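Local coordinates for Blr3880 protein (Bradyrhizobium japonicum, PDB 2OOD) that probably catalyses the zinc-dependent hydrolytic deamination of guanine to xanthine and ammonia, a step of purine degradation, at residues Q27-F32 / P431-A437. Sequence-based numbering, arbitrary orientation.
Sequences QAAARF and PRTVDEA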
ATOM      1  N   GLN A  27       5.006  25.778  -2.714  1.00 39.24           N
ATOM      2  CA  GLN A  27       4.705  26.390  -1.417  1.00 39.32           C
ATOM      3  C   GLN A  27       3.668  27.496  -1.587  1.00 38.35           C
ATOM      4  O   GLN A  27       2.834  27.720  -0.718  1.00 37.64           O
ATOM      5  CB  GLN A  27       5.961  26.999  -0.797  1.00 42.29           C
ATOM      6  CG  GLN A  27       7.150  26.057  -0.680  1.00 50.26           C
ATOM      7  CD  GLN A  27       7.846  25.778  -2.023  1.00 53.78           C
ATOM      8  OE1 GLN A  27       7.467  24.867  -2.782  1.00 54.64           O
ATOM      9  NE2 GLN A  27       8.875  26.580  -2.321  1.00 57.34           N
ATOM     10  N   ALA A  28       3.740  28.180  -2.721  1.00 37.55           N
ATOM     11  CA  ALA A  28       2.838  29.271  -3.038  1.00 36.43           C
ATOM     12  C   ALA A  28       1.381  28.846  -3.118  1.00 38.05           C
ATOM     13  O   ALA A  28       0.485  29.692  -3.093  1.00 39.18           O
ATOM     14  CB  ALA A  28       3.254  29.905  -4.353  1.00 35.97           C
ATOM     15  N   ALA A  29       1.127  27.547  -3.231  1.00 37.84           N
ATOM     16  CA  ALA A  29      -0.250  27.081  -3.322  1.00 38.04           C
ATOM     17  C   ALA A  29      -0.782  26.745  -1.936  1.00 38.41           C
ATOM     18  O   ALA A  29      -1.993  26.663  -1.729  1.00 39.26           O
ATOM     19  CB  ALA A  29      -0.337  25.858  -4.240  1.00 37.55           C
ATOM     20  N   ALA A  30       0.135  26.570  -0.988  1.00 37.24           N
ATOM     21  CA  ALA A  30      -0.216  26.233   0.387  1.00 36.88           C
ATOM     22  C   ALA A  30      -0.330  27.459   1.296  1.00 37.06           C
ATOM     23  O   ALA A  30       0.134  28.551   0.963  1.00 37.43           O
ATOM     24  CB  ALA A  30       0.813  25.261   0.956  1.00 36.17           C
ATOM     25  N   ARG A  31      -0.960  27.253   2.447  1.00 36.34           N
ATOM     26  CA  ARG A  31      -1.160  28.298   3.446  1.00 36.80           C
ATOM     27  C   ARG A  31      -0.848  27.657   4.791  1.00 36.28           C
ATOM     28  O   ARG A  31      -1.504  26.705   5.206  1.00 36.78           O
ATOM     29  CB  ARG A  31      -2.608  28.786   3.424  1.00 34.81           C
ATOM     30  CG  ARG A  31      -2.918  29.860   4.433  1.00 34.55           C
ATOM     31  CD  ARG A  31      -4.409  29.896   4.717  1.00 35.82           C
ATOM     32  NE  ARG A  31      -5.186  30.675   3.757  1.00 35.96           N
ATOM     33  CZ  ARG A  31      -6.468  30.451   3.486  1.00 36.96           C
ATOM     34  NH1 ARG A  31      -7.114  29.465   4.089  1.00 36.87           N
ATOM     35  NH2 ARG A  31      -7.118  31.221   2.628  1.00 38.44           N
ATOM     36  N   PHE A  32       0.158  28.175   5.473  1.00 36.42           N
ATOM     37  CA  PHE A  32       0.556  27.609   6.749  1.00 37.23           C
ATOM     38  C   PHE A  32       0.490  28.588   7.917  1.00 39.24           C
ATOM     39  O   PHE A  32       0.910  29.738   7.801  1.00 39.92           O
ATOM     40  CB  PHE A  32       1.974  27.069   6.627  1.00 36.78           C
ATOM     41  CG  PHE A  32       2.549  26.582   7.913  1.00 36.53           C
ATOM     42  CD1 PHE A  32       2.102  25.398   8.482  1.00 37.21           C
ATOM     43  CD2 PHE A  32       3.569  27.285   8.537  1.00 36.40           C
ATOM     44  CE1 PHE A  32       2.669  24.912   9.665  1.00 38.38           C
ATOM     45  CE2 PHE A  32       4.148  26.816   9.718  1.00 38.06           C
ATOM     46  CZ  PHE A  32       3.697  25.624  10.282  1.00 38.83           C
ATOM     47  N   PRO A 431       6.378  21.405  13.321  1.00 40.87           N
ATOM     48  CA  PRO A 431       6.713  22.114  12.076  1.00 40.44           C
ATOM     49  C   PRO A 431       6.661  23.641  12.249  1.00 40.36           C
ATOM     50  O   PRO A 431       5.656  24.190  12.708  1.00 38.66           O
ATOM     51  CB  PRO A 431       5.659  21.595  11.096  1.00 37.95           C
ATOM     52  CG  PRO A 431       4.478  21.419  11.965  1.00 37.64           C
ATOM     53  CD  PRO A 431       5.078  20.728  13.184  1.00 39.38           C
ATOM     54  N   ARG A 432       7.743  24.314  11.864  1.00 40.87           N
ATOM     55  CA  ARG A 432       7.856  25.765  12.007  1.00 41.85           C
ATOM     56  C   ARG A 432       7.641  26.572  10.730  1.00 42.65           C
ATOM     57  O   ARG A 432       7.473  27.793  10.788  1.00 43.26           O
ATOM     58  CB  ARG A 432       9.224  26.097  12.607  1.00 41.79           C
ATOM     59  CG  ARG A 432       9.479  25.341  13.907  1.00 42.01           C
ATOM     60  CD  ARG A 432      10.948  25.214  14.223  1.00 42.15           C
ATOM     61  NE  ARG A 432      11.677  24.555  13.146  1.00 43.44           N
ATOM     62  CZ  ARG A 432      12.968  24.240  13.206  1.00 44.06           C
ATOM     63  NH1 ARG A 432      13.669  24.521  14.299  1.00 44.94           N
ATOM     64  NH2 ARG A 432      13.562  23.656  12.174  1.00 44.92           N
ATOM     65  N   THR A 433       7.644  25.894   9.583  1.00 42.98           N
ATOM     66  CA  THR A 433       7.448  26.558   8.292  1.00 41.67           C
ATOM     67  C   THR A 433       6.605  25.690   7.366  1.00 41.63           C
ATOM     68  O   THR A 433       6.507  24.480   7.566  1.00 42.90           O
ATOM     69  CB  THR A 433       8.781  26.807   7.590  1.00 41.82           C
ATOM     70  OG1 THR A 433       9.389  25.549   7.286  1.00 42.23           O
ATOM     71  CG2 THR A 433       9.718  27.591   8.481  1.00 41.21           C
ATOM     72  N   VAL A 434       6.011  26.303   6.345  1.00 39.95           N
ATOM     73  CA  VAL A 434       5.189  25.559   5.402  1.00 38.36           C
ATOM     74  C   VAL A 434       5.949  24.372   4.796  1.00 39.51           C
ATOM     75  O   VAL A 434       5.356  23.332   4.519  1.00 39.82           O
ATOM     76  CB  VAL A 434       4.687  26.455   4.261  1.00 35.83           C
ATOM     77  CG1 VAL A 434       5.856  26.997   3.476  1.00 33.41           C
ATOM     78  CG2 VAL A 434       3.761  25.669   3.365  1.00 33.32           C
ATOM     79  N   ASP A 435       7.255  24.527   4.597  1.00 40.27           N
ATOM     80  CA  ASP A 435       8.071  23.453   4.031  1.00 42.49           C
ATOM     81  C   ASP A 435       8.207  22.299   5.020  1.00 41.65           C
ATOM     82  O   ASP A 435       8.142  21.128   4.629  1.00 41.43           O
ATOM     83  CB  ASP A 435       9.473  23.962   3.674  1.00 47.51           C
ATOM     84  CG  ASP A 435       9.441  25.214   2.807  1.00 53.07           C
ATOM     85  OD1 ASP A 435       9.041  25.118   1.611  1.00 56.25           O
ATOM     86  OD2 ASP A 435       9.811  26.301   3.335  1.00 56.18           O
ATOM     87  N   GLU A 436       8.413  22.612   6.296  1.00 38.35           N
ATOM     88  CA  GLU A 436       8.551  21.552   7.279  1.00 38.04           C
ATOM     89  C   GLU A 436       7.215  20.842   7.421  1.00 36.81           C
ATOM     90  O   GLU A 436       7.170  19.633   7.611  1.00 36.38           O
ATOM     91  CB  GLU A 436       9.000  22.104   8.637  1.00 38.80           C
ATOM     92  CG  GLU A 436      10.343  22.815   8.612  1.00 41.80           C
ATOM     93  CD  GLU A 436      10.898  23.084  10.003  1.00 43.23           C
ATOM     94  OE1 GLU A 436      10.159  23.636  10.853  1.00 44.44           O
ATOM     95  OE2 GLU A 436      12.078  22.747  10.248  1.00 44.19           O
ATOM     96  N   ALA A 437       6.125  21.594   7.312  1.00 34.62           N
ATOM     97  CA  ALA A 437       4.798  21.012   7.431  1.00 33.38           C
ATOM     98  C   ALA A 437       4.570  20.052   6.268  1.00 34.08           C
ATOM     99  O   ALA A 437       4.167  18.906   6.462  1.00 34.02           O
ATOM    100  CB  ALA A 437       3.738  22.110   7.434  1.00 32.22           C
TER
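Phe32 lays its ring against the first turn of helix 434-447, and in doing so gives a clear example of how an aromatic side chain from a strand packs against the start of a helix. With CG anti to the backbone N (chi1 174°), the ring reaches out from strand 30-33 across the N-cap. The Thr433 carbonyl carbon lies 3.5 Å above the ring plane over one face, offset toward the rim, while the carbonyl oxygens of Pro431 and Arg432 meet the ring edge, the former with its O 3.4 Å from Phe32 CZ. Farther along the helix, Ala437 CB approaches Phe32 CE1 obliquely at 3.7 Å.

Val434 packs beside the base of this ring, its CB 3.7 Å from Phe32 CB. Since its CG2 stands anti to the backbone N, that methyl reaches Ala30 CB at 3.8 Å, and the valine thus touches two residues of one strand. In this amidohydrolase the contact is structural packing far from the zinc and guanine site: it joins strand 30-33, paired antiparallel with strand 11-15, to a helix some 400 residues later in the chain. Phe13 of strand 11-15 touches Ala30, Val434 and Ala437, and Tyr375 of helix 374-380 packs on Gln27 and Val434. Gln27 also meets the helix, its CG 3.1 Å from Asp435 OD1, with the amide and carboxylate planes 56° apart.

Were Phe32 an alanine, the Thr433 carbonyl carbon and the Ala437 methyl would probably lose their aromatic partner and a gap would be likely to open beside the helix start. The start of the helix also has bonds of its own. Thr433 OG1 caps it by accepting from Glu436 N, whereas Arg432 grips the Glu436 carboxylate in a side-on salt bridge, NE to OE1 and NH2 to OE2, both oxygens lying close to the guanidinium plane.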